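PDB 6IMV: endo-beta-1,2-glucanase, which hydrolyses internal beta-1,2-glucosidic linkages of beta-1,2-glucans, as a fungal member of a newly recognised glycoside hydrolase family. Local coordinates for residues A[21-26]-A[487-492]; A[31-36]-A[399-404]; A[210-215]-A[242-247]. All coordinates share one frame; numbering follows the deposited sequence.

Contact 1: residues A[21-26]-A[487-492]; sequences YTQEQV and CLPQET
The carboxamide of Gln-23 rests its oxygen against the ring of Pro-489, a polar atom on carbon. This one side chain makes the whole reach from the residues of 21-26 to those of 487-492. Gln-23 OE1 is 3.4 Å from Pro-489 CG and also lies close to CD of that ring. On the other branch of the amide, Gln-23 NE2 stands 3.7 Å from Leu-488 CB. The two branches thus take neighbouring residues of the tail, and the contact is van der Waals in kind. The extended chain of Gln-23 explains the reach: CG is anti to the backbone N (chi1 171°), and CD continues outward from there. Even so, the CA atoms of Gln-23 and Pro-489 stay 8.8 Å apart.

Gln-23 opens the short helix 23-28, and a capping box fixes that end. Thr-22 is the N-cap residue. Thr-22 OG1 accepts from Gln-25 N at 3.1 Å. In return Gln-25 OE1 accepts from Thr-22 N at 3.1 Å. The second bond is nearly straight (172°), although the donor stands above the plane of the amide carbonyl.

The tail has its own support. Gln-490 folds back, and Gln-490 NE2 donates to Leu-488 O at 3.0 Å, again from above the carbonyl plane. A disulfide ties Cys-487 to Cys-333. Pro-489 packs on Trp-400 and Asn-403 of helix 394-405.

Contact 2: residues A[31-36]-A[399-404]; sequences SKFIND and AWWRNM
Phe-33 of helix 30-41 pushes its ring against Trp-401 and Arg-402 of helix 394-405. This is helix-to-helix packing in an enzyme with more helix than strand, probably built on an alpha/alpha barrel as in related glycoside hydrolases. It brings a helix near the N-terminus onto one far along the chain.

The aromatic contact comes first. Phe-33 CE2 is 3.7 Å from Trp-401 CE3, which lies at the edge of the phenyl ring, near its plane. The phenyl and the six-membered ring of the indole are steeply inclined, at 76°, with centroids 5.8 Å apart. Both side chains project from their helices with CG anti to the backbone N (chi1 -174° for Phe-33).

Other neighbours pack on the phenyl. Tyr-21 and Phe-17 each meet it edge-to-face, and Val-26 and Met-398 also touch it. A leucine in place of Phe-33 would probably leave Trp-401 CE3 without its aromatic neighbour and open a gap among these side chains.

The polar end of Arg-402 is turned to another partner. Its extended chain carries the guanidinium onward, and NE donates to Tyr-21 O. The aliphatic root stays with the phenyl: Arg-402 CB lies 3.8 Å from Phe-33 CZ.

Contact 3: residues A[210-215]-A[242-247]; sequences FYQGEG and TSYLND. With GLC (alpha-D-glucopyranose), chain D.
The backbones of 210-215 and 242-247 stay apart, and Gln-212 and Tyr-244 meet between them. Segment 210-215 leaves a helix and enters the short strand 211-213. A classic beta bulge sets Gln-212 and Gly-213 opposite the single residue Lys-216. A side chain on Gly-213 would run into the carbonyl oxygen of Gln-212. Segment 242-247 is irregular, and the chain makes an inverse gamma turn about Leu-245. Backbone bonds between Ser-243 and Ala-219 and between Leu-245 and Val-217 seat it beside the residues that follow the hairpin turn. A water spans the two segments, 2.9 Å from Gly-215 O and 2.9 Å from Leu-245 O.

Among the side chains, Gln-212 reaches across to the phenol end of Tyr-244. Its CG is anti to the backbone N (chi1 -170°) and the chain runs extended beyond it, which carries the amide over to the tyrosine. Gln-212 OE1 is 3.3 Å from Tyr-244 OH and 3.8 Å from Tyr-244 CE1. The amide stands almost upright to the ring, with the planes 82° apart.

Tyr-211 braces the turn from within its own segment. Tyr-211 OH accepts from Gly-215 N at 3.0 Å, and Gly-213 N lies over the centre of its ring.

Asp-247 turns to sugar instead. Asp-247 OD2 accepts from O6 of the alpha-glucose in a short bond of 2.6 Å. OD1 takes Tyr-249 N, so the carboxylate is held at both oxygens and its rotation is probably restricted, while Glu-250 and His-304 also bind this glucose. Loop 242-247 thus probably helps to position the glucose, whereas its link to the hairpin is slight and partly water-bridged.

The centres of contacts 1 and 2 are 10 Å apart, and helices 23-28 and 30-41 follow each other. Helix 394-405 serves both: Asn-403 ND2 lies 2.8 Å from Glu-491 O, a probable hydrogen bond, and Arg-402 CD lies 3.5 Å from Val-26 CG2. Along the chain, contact 3 is nested within contact 2, and contact 2 within contact 1. In space contact 3 is across the chain's centre, about 43 Å from contact 1 and 40 Å from contact 2, centre to centre. It alone holds a residue bonded to sugar. No residue lining the beta-glucose pocket belongs to the three contacts; the nearest atoms of the Tyr-244 side chain and a bound beta-glucose are about 12 Å apart.

Contact 1: residues A[21-26]-A[487-492]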
loop_
_atom_site.group_PDB
_atom_site.type_symbol
_atom_site.label_atom_id
_atom_site.label_comp_id
_atom_site.label_asym_id
_atom_site.label_seq_id
_atom_site.Cartn_x
_atom_site.Cartn_y
_atom_site.Cartn_z
ATOM N N TYR A 21 20.464 -17.727 2.690
ATOM C CA TYR A 21 21.258 -16.617 3.203
ATOM C C TYR A 21 21.245 -16.628 4.733
ATOM O O TYR A 21 20.241 -16.985 5.344
ATOM C CB TYR A 21 20.661 -15.264 2.797
ATOM C CG TYR A 21 20.693 -14.912 1.334
ATOM C CD1 TYR A 21 19.843 -15.521 0.429
ATOM C CD2 TYR A 21 21.519 -13.900 0.864
ATOM C CE1 TYR A 21 19.844 -15.179 -0.912
ATOM C CE2 TYR A 21 21.535 -13.545 -0.475
ATOM C CZ TYR A 21 20.690 -14.182 -1.364
ATOM O OH TYR A 21 20.687 -13.819 -2.677
ATOM N N THR A 22 22.342 -16.171 5.335
ATOM C CA THR A 22 22.375 -15.801 6.752
ATOM C C THR A 22 21.897 -14.351 6.887
ATOM O O THR A 22 21.927 -13.592 5.921
ATOM C CB THR A 22 23.772 -15.966 7.368
ATOM O OG1 THR A 22 24.616 -14.962 6.817
ATOM C CG2 THR A 22 24.380 -17.331 7.128
ATOM N N GLN A 23 21.488 -13.970 8.100
ATOM C CA GLN A 23 21.076 -12.601 8.382
ATOM C C GLN A 23 22.215 -11.634 8.042
ATOM O O GLN A 23 21.990 -10.623 7.368
ATOM C CB GLN A 23 20.637 -12.456 9.838
ATOM C CG GLN A 23 20.395 -11.007 10.239
ATOM C CD GLN A 23 19.516 -10.911 11.458
ATOM O OE1 GLN A 23 18.388 -11.395 11.477
ATOM N NE2 GLN A 23 20.048 -10.310 12.502
ATOM N N GLU A 24 23.437 -11.949 8.486
ATOM C CA GLU A 24 24.583 -11.074 8.251
ATOM C C GLU A 24 24.853 -10.946 6.743
ATOM O O GLU A 24 25.269 -9.887 6.276
ATOM C CB GLU A 24 25.829 -11.568 8.998
ATOM C CG GLU A 24 26.959 -10.539 9.072
ATOM C CD GLU A 24 26.627 -9.123 9.550
ATOM O OE1 GLU A 24 27.118 -8.174 8.914
ATOM O OE2 GLU A 24 25.907 -8.946 10.561
ATOM N N GLN A 25 24.612 -12.011 5.976
ATOM C CA GLN A 25 24.845 -11.956 4.522
ATOM C C GLN A 25 23.848 -11.001 3.854
ATOM O O GLN A 25 24.207 -10.324 2.899
ATOM C CB GLN A 25 24.798 -13.352 3.912
ATOM C CG GLN A 25 26.077 -14.136 4.160
ATOM C CD GLN A 25 25.931 -15.595 3.815
ATOM O OE1 GLN A 25 24.853 -16.063 3.453
ATOM N NE2 GLN A 25 27.017 -16.340 3.968
ATOM N N VAL A 26 22.615 -10.926 4.376
ATOM C CA VAL A 26 21.633 -9.954 3.887
ATOM C C VAL A 26 22.201 -8.537 4.087
ATOM O O VAL A 26 22.173 -7.725 3.178
ATOM C CB VAL A 26 20.258 -10.133 4.563
ATOM C CG1 VAL A 26 19.282 -9.020 4.206
ATOM C CG2 VAL A 26 19.653 -11.489 4.229
ATOM N N CYS A 487 16.948 -1.824 15.127
ATOM C CA CYS A 487 17.227 -3.125 15.718
ATOM C C CYS A 487 17.083 -4.210 14.647
ATOM O O CYS A 487 16.302 -4.066 13.700
ATOM C CB CYS A 487 16.308 -3.386 16.908
ATOM S SG CYS A 487 16.679 -2.329 18.337
ATOM N N LEU A 488 17.863 -5.280 14.807
ATOM C CA LEU A 488 17.812 -6.460 13.961
ATOM C C LEU A 488 17.038 -7.551 14.703
ATOM O O LEU A 488 16.993 -7.550 15.933
ATOM C CB LEU A 488 19.242 -6.920 13.640
ATOM C CG LEU A 488 19.969 -6.201 12.498
ATOM C CD1 LEU A 488 19.209 -6.294 11.189
ATOM C CD2 LEU A 488 20.238 -4.743 12.836
ATOM N N PRO A 489 16.418 -8.515 13.986
ATOM C CA PRO A 489 15.702 -9.619 14.623
ATOM C C PRO A 489 16.575 -10.399 15.620
ATOM O O PRO A 489 17.721 -10.662 15.330
ATOM C CB PRO A 489 15.308 -10.570 13.484
ATOM C CG PRO A 489 15.502 -9.775 12.198
ATOM C CD PRO A 489 16.411 -8.604 12.518
ATOM N N GLN A 490 16.008 -10.747 16.779
ATOM C CA GLN A 490 16.745 -11.462 17.828
ATOM C C GLN A 490 16.088 -12.815 18.148
ATOM O O GLN A 490 16.628 -13.579 18.932
ATOM C CB GLN A 490 16.834 -10.618 19.102
ATOM C CG GLN A 490 17.440 -9.241 18.919
ATOM C CD GLN A 490 18.884 -9.302 18.508
ATOM O OE1 GLN A 490 19.636 -10.137 18.997
ATOM N NE2 GLN A 490 19.280 -8.427 17.595
ATOM N N GLU A 491 14.913 -13.082 17.572
ATOM C CA GLU A 491 14.184 -14.330 17.753
ATOM C C GLU A 491 13.780 -14.847 16.366
ATOM O O GLU A 491 13.519 -14.048 15.453
ATOM C CB GLU A 491 12.929 -14.105 18.609
ATOM C CG GLU A 491 13.196 -13.917 20.094
ATOM C CD GLU A 491 13.656 -12.537 20.549
ATOM O OE1 GLU A 491 13.308 -11.522 19.902
ATOM O OE2 GLU A 491 14.367 -12.479 21.573
ATOM N N THR A 492 13.708 -16.173 16.224
ATOM C CA THR A 492 13.188 -16.811 15.020
ATOM C C THR A 492 11.719 -17.206 15.232
ATOM O O THR A 492 11.248 -17.320 16.365
ATOM C CB THR A 492 14.043 -18.024 14.630
ATOM O OG1 THR A 492 14.088 -18.903 15.753
ATOM C CG2 THR A 492 15.445 -17.631 14.216
#

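Contact 2: residues A[31-36]-A[399-404]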
loop_
_atom_site.group_PDB
_atom_site.type_symbol
_atom_site.label_atom_id
_atom_site.label_comp_id
_atom_site.label_asym_id
_atom_site.label_seq_id
_atom_site.Cartn_x
_atom_site.Cartn_y
_atom_site.Cartn_z
ATOM N N SER A 31 21.345 -5.793 -1.864
ATOM C CA SER A 31 20.949 -5.801 -3.271
ATOM C C SER A 31 20.839 -7.229 -3.807
ATOM O O SER A 31 19.911 -7.536 -4.557
ATOM C CB SER A 31 21.883 -4.983 -4.103
ATOM O OG SER A 31 21.629 -3.616 -3.863
ATOM N N LYS A 32 21.790 -8.085 -3.434
ATOM C CA LYS A 32 21.789 -9.439 -3.926
ATOM C C LYS A 32 20.528 -10.156 -3.431
ATOM O O LYS A 32 19.858 -10.860 -4.193
ATOM C CB LYS A 32 23.042 -10.213 -3.502
ATOM C CG LYS A 32 23.044 -11.643 -4.020
ATOM C CD LYS A 32 24.272 -12.460 -3.710
ATOM C CE LYS A 32 24.010 -13.918 -4.013
ATOM N NZ LYS A 32 25.188 -14.756 -3.698
ATOM N N PHE A 33 20.231 -9.995 -2.141
ATOM C CA PHE A 33 19.053 -10.615 -1.536
ATOM C C PHE A 33 17.785 -10.062 -2.200
ATOM O O PHE A 33 16.903 -10.810 -2.567
ATOM C CB PHE A 33 19.038 -10.388 -0.022
ATOM C CG PHE A 33 17.926 -11.118 0.692
ATOM C CD1 PHE A 33 18.038 -12.468 0.993
ATOM C CD2 PHE A 33 16.764 -10.458 1.049
ATOM C CE1 PHE A 33 17.013 -13.137 1.644
ATOM C CE2 PHE A 33 15.732 -11.130 1.690
ATOM C CZ PHE A 33 15.854 -12.470 1.983
ATOM N N ILE A 34 17.735 -8.739 -2.380
ATOM C CA ILE A 34 16.551 -8.080 -2.949
ATOM C C ILE A 34 16.300 -8.585 -4.378
ATOM O O ILE A 34 15.153 -8.715 -4.802
ATOM C CB ILE A 34 16.711 -6.552 -2.867
ATOM C CG1 ILE A 34 16.435 -6.062 -1.446
ATOM C CG2 ILE A 34 15.844 -5.846 -3.894
ATOM C CD1 ILE A 34 16.898 -4.657 -1.169
ATOM N N ASN A 35 17.384 -8.873 -5.109
ATOM C CA ASN A 35 17.303 -9.402 -6.467
ATOM C C ASN A 35 16.557 -10.744 -6.470
ATOM O O ASN A 35 15.784 -11.039 -7.394
ATOM C CB ASN A 35 18.711 -9.522 -7.052
ATOM C CG ASN A 35 18.734 -9.898 -8.510
ATOM O OD1 ASN A 35 18.195 -9.171 -9.338
ATOM N ND2 ASN A 35 19.380 -11.007 -8.816
ATOM N N ASP A 36 16.795 -11.566 -5.441
ATOM C CA ASP A 36 16.101 -12.847 -5.298
ATOM C C ASP A 36 14.628 -12.605 -4.938
ATOM O O ASP A 36 13.740 -13.254 -5.500
ATOM C CB ASP A 36 16.803 -13.746 -4.283
ATOM C CG ASP A 36 18.104 -14.322 -4.824
ATOM O OD1 ASP A 36 18.340 -14.178 -6.035
ATOM O OD2 ASP A 36 18.865 -14.900 -4.038
ATOM N N ALA A 399 16.341 -7.911 6.398
ATOM C CA ALA A 399 16.670 -8.825 7.500
ATOM C C ALA A 399 15.376 -9.252 8.213
ATOM O O ALA A 399 15.181 -10.449 8.499
ATOM C CB ALA A 399 17.650 -8.195 8.462
ATOM N N TRP A 400 14.495 -8.282 8.478
ATOM C CA TRP A 400 13.223 -8.558 9.132
ATOM C C TRP A 400 12.329 -9.409 8.227
ATOM O O TRP A 400 11.705 -10.372 8.681
ATOM C CB TRP A 400 12.541 -7.260 9.561
ATOM C CG TRP A 400 13.113 -6.719 10.830
ATOM C CD1 TRP A 400 14.050 -5.735 10.960
ATOM C CD2 TRP A 400 12.792 -7.144 12.164
ATOM N NE1 TRP A 400 14.338 -5.530 12.275
ATOM C CE2 TRP A 400 13.586 -6.377 13.038
ATOM C CE3 TRP A 400 11.938 -8.109 12.701
ATOM C CZ2 TRP A 400 13.521 -6.526 14.420
ATOM C CZ3 TRP A 400 11.881 -8.266 14.068
ATOM C CH2 TRP A 400 12.661 -7.483 14.914
ATOM N N TRP A 401 12.298 -9.057 6.937
ATOM C CA TRP A 401 11.582 -9.799 5.911
ATOM C C TRP A 401 12.037 -11.270 5.904
ATOM O O TRP A 401 11.212 -12.183 5.952
ATOM C CB TRP A 401 11.794 -9.134 4.546
ATOM C CG TRP A 401 10.905 -9.641 3.454
ATOM C CD1 TRP A 401 9.731 -9.089 3.026
ATOM C CD2 TRP A 401 11.143 -10.781 2.606
ATOM N NE1 TRP A 401 9.232 -9.801 1.969
ATOM C CE2 TRP A 401 10.068 -10.851 1.696
ATOM C CE3 TRP A 401 12.146 -11.756 2.533
ATOM C CZ2 TRP A 401 9.970 -11.858 0.738
ATOM C CZ3 TRP A 401 12.053 -12.742 1.575
ATOM C CH2 TRP A 401 10.979 -12.793 0.692
ATOM N N ARG A 402 13.355 -11.481 5.846
ATOM C CA ARG A 402 13.962 -12.806 5.817
ATOM C C ARG A 402 13.526 -13.602 7.054
ATOM O O ARG A 402 13.099 -14.762 6.943
ATOM C CB ARG A 402 15.491 -12.704 5.752
ATOM C CG ARG A 402 16.206 -14.042 5.890
ATOM C CD ARG A 402 17.720 -13.933 5.878
ATOM N NE ARG A 402 18.350 -15.162 6.342
ATOM C CZ ARG A 402 18.330 -15.607 7.597
ATOM N NH1 ARG A 402 17.876 -14.839 8.572
ATOM N NH2 ARG A 402 18.741 -16.840 7.865
ATOM N N ASN A 403 13.644 -12.973 8.227
ATOM C CA ASN A 403 13.339 -13.609 9.513
ATOM C C ASN A 403 11.926 -14.215 9.488
ATOM O O ASN A 403 11.717 -15.363 9.898
ATOM C CB ASN A 403 13.517 -12.646 10.692
ATOM C CG ASN A 403 13.726 -13.379 12.001
ATOM O OD1 ASN A 403 14.764 -13.994 12.201
ATOM N ND2 ASN A 403 12.751 -13.327 12.893
ATOM N N MET A 404 10.962 -13.454 8.976
ATOM C CA MET A 404 9.587 -13.928 8.856
ATOM C C MET A 404 9.458 -14.953 7.716
ATOM O O MET A 404 8.804 -15.977 7.896
ATOM C CB MET A 404 8.643 -12.746 8.641
ATOM C CG MET A 404 8.537 -11.864 9.873
ATOM S SD MET A 404 7.407 -10.477 9.651
ATOM C CE MET A 404 8.543 -9.164 9.210
#

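Contact 3: residues A[210-215]-A[242-247]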
loop_
_atom_site.group_PDB
_atom_site.type_symbol
_atom_site.label_atom_id
_atom_site.label_comp_id
_atom_site.label_asym_id
_atom_site.label_seq_id
_atom_site.Cartn_x
_atom_site.Cartn_y
_atom_site.Cartn_z
ATOM N N PHE A 210 -17.187 14.010 -2.089
ATOM C CA PHE A 210 -16.514 13.669 -0.803
ATOM C C PHE A 210 -16.409 14.835 0.189
ATOM O O PHE A 210 -16.131 14.587 1.363
ATOM C CB PHE A 210 -15.109 13.114 -1.047
ATOM C CG PHE A 210 -15.083 11.747 -1.672
ATOM C CD1 PHE A 210 -15.236 10.610 -0.893
ATOM C CD2 PHE A 210 -14.874 11.594 -3.035
ATOM C CE1 PHE A 210 -15.199 9.349 -1.470
ATOM C CE2 PHE A 210 -14.827 10.334 -3.609
ATOM C CZ PHE A 210 -14.989 9.214 -2.827
ATOM N N TYR A 211 -16.572 16.088 -0.246
ATOM C CA TYR A 211 -16.349 17.215 0.674
ATOM C C TYR A 211 -17.683 17.685 1.265
ATOM O O TYR A 211 -18.497 18.252 0.560
ATOM C CB TYR A 211 -15.593 18.362 -0.009
ATOM C CG TYR A 211 -15.225 19.473 0.940
ATOM C CD1 TYR A 211 -14.536 19.190 2.108
ATOM C CD2 TYR A 211 -15.593 20.791 0.711
ATOM C CE1 TYR A 211 -14.211 20.177 3.023
ATOM C CE2 TYR A 211 -15.270 21.794 1.614
ATOM C CZ TYR A 211 -14.577 21.485 2.776
ATOM O OH TYR A 211 -14.242 22.428 3.704
ATOM N N GLN A 212 -17.879 17.455 2.569
ATOM C CA GLN A 212 -19.121 17.806 3.276
ATOM C C GLN A 212 -19.126 19.292 3.655
ATOM O O GLN A 212 -20.181 19.896 3.751
ATOM C CB GLN A 212 -19.274 16.983 4.553
ATOM C CG GLN A 212 -20.632 17.117 5.222
ATOM C CD GLN A 212 -20.679 16.311 6.493
ATOM O OE1 GLN A 212 -20.225 16.758 7.547
ATOM N NE2 GLN A 212 -21.207 15.100 6.396
ATOM N N GLY A 213 -17.940 19.849 3.912
ATOM C CA GLY A 213 -17.783 21.237 4.330
ATOM C C GLY A 213 -17.127 21.321 5.697
ATOM O O GLY A 213 -17.101 20.336 6.428
ATOM N N GLU A 214 -16.587 22.503 6.018
ATOM C CA GLU A 214 -15.940 22.792 7.285
ATOM C C GLU A 214 -14.826 21.767 7.555
ATOM O O GLU A 214 -14.636 21.344 8.688
ATOM C CB GLU A 214 -16.987 22.814 8.394
ATOM C CG GLU A 214 -18.027 23.896 8.194
ATOM C CD GLU A 214 -19.332 23.660 8.926
ATOM O OE1 GLU A 214 -19.312 23.067 10.034
ATOM O OE2 GLU A 214 -20.376 24.080 8.393
ATOM N N GLY A 215 -14.106 21.382 6.490
ATOM C CA GLY A 215 -12.915 20.530 6.572
ATOM C C GLY A 215 -13.241 19.048 6.671
ATOM O O GLY A 215 -12.325 18.227 6.810
ATOM N N THR A 242 -20.395 9.439 10.609
ATOM C CA THR A 242 -19.622 10.579 11.045
ATOM C C THR A 242 -18.120 10.238 10.979
ATOM O O THR A 242 -17.310 10.819 11.715
ATOM C CB THR A 242 -20.148 11.012 12.421
ATOM O OG1 THR A 242 -19.546 12.263 12.736
ATOM C CG2 THR A 242 -19.878 10.015 13.526
ATOM N N SER A 243 -17.755 9.317 10.074
ATOM C CA SER A 243 -16.364 8.910 9.811
ATOM C C SER A 243 -15.773 9.773 8.692
ATOM O O SER A 243 -16.233 9.720 7.545
ATOM C CB SER A 243 -16.272 7.453 9.428
ATOM O OG SER A 243 -16.423 6.622 10.564
ATOM N N TYR A 244 -14.718 10.519 9.015
ATOM C CA TYR A 244 -14.086 11.428 8.065
ATOM C C TYR A 244 -12.609 11.068 7.891
ATOM O O TYR A 244 -11.991 10.495 8.775
ATOM C CB TYR A 244 -14.240 12.880 8.528
ATOM C CG TYR A 244 -15.657 13.272 8.852
ATOM C CD1 TYR A 244 -16.604 13.392 7.846
ATOM C CD2 TYR A 244 -16.059 13.505 10.161
ATOM C CE1 TYR A 244 -17.915 13.738 8.130
ATOM C CE2 TYR A 244 -17.366 13.857 10.459
ATOM C CZ TYR A 244 -18.299 13.964 9.441
ATOM O OH TYR A 244 -19.590 14.308 9.717
ATOM N N LEU A 245 -12.077 11.409 6.714
ATOM C CA LEU A 245 -10.649 11.367 6.453
ATOM C C LEU A 245 -10.011 12.575 7.140
ATOM O O LEU A 245 -9.910 13.633 6.537
ATOM C CB LEU A 245 -10.419 11.393 4.939
ATOM C CG LEU A 245 -10.999 10.209 4.174
ATOM C CD1 LEU A 245 -10.555 10.229 2.727
ATOM C CD2 LEU A 245 -10.596 8.896 4.828
ATOM N N ASN A 246 -9.618 12.403 8.409
ATOM C CA ASN A 246 -9.189 13.531 9.239
ATOM C C ASN A 246 -7.882 13.225 9.983
ATOM O O ASN A 246 -7.557 13.906 10.975
ATOM C CB ASN A 246 -10.285 13.919 10.232
ATOM C CG ASN A 246 -10.541 12.859 11.280
ATOM O OD1 ASN A 246 -10.123 11.713 11.127
ATOM N ND2 ASN A 246 -11.197 13.244 12.364
ATOM N N ASP A 247 -7.104 12.251 9.494
ATOM C CA ASP A 247 -5.914 11.817 10.221
ATOM C C ASP A 247 -4.693 11.781 9.300
ATOM O O ASP A 247 -4.808 11.942 8.090
ATOM C CB ASP A 247 -6.210 10.494 10.926
ATOM C CG ASP A 247 -6.463 9.332 9.984
ATOM O OD1 ASP A 247 -5.778 9.250 8.944
ATOM O OD2 ASP A 247 -7.327 8.511 10.313
HETATM C C1 GLC D . -9.710 2.865 8.474
HETATM C C2 GLC D . -8.980 2.572 7.182
HETATM C C3 GLC D . -7.513 2.284 7.445
HETATM C C4 GLC D . -6.881 3.474 8.145
HETATM C C5 GLC D . -7.653 3.758 9.435
HETATM C C6 GLC D . -7.158 5.035 10.109
HETATM O O1 GLC D . -9.711 1.630 9.221
HETATM O O2 GLC D . -9.581 1.407 6.596
HETATM O O3 GLC D . -6.804 2.025 6.235
HETATM O O4 GLC D . -5.492 3.214 8.384
HETATM O O5 GLC D . -9.051 3.919 9.163
HETATM O O6 GLC D . -7.353 6.169 9.258
HETATM O O HOH W 1 -12.126 15.413 7.309
#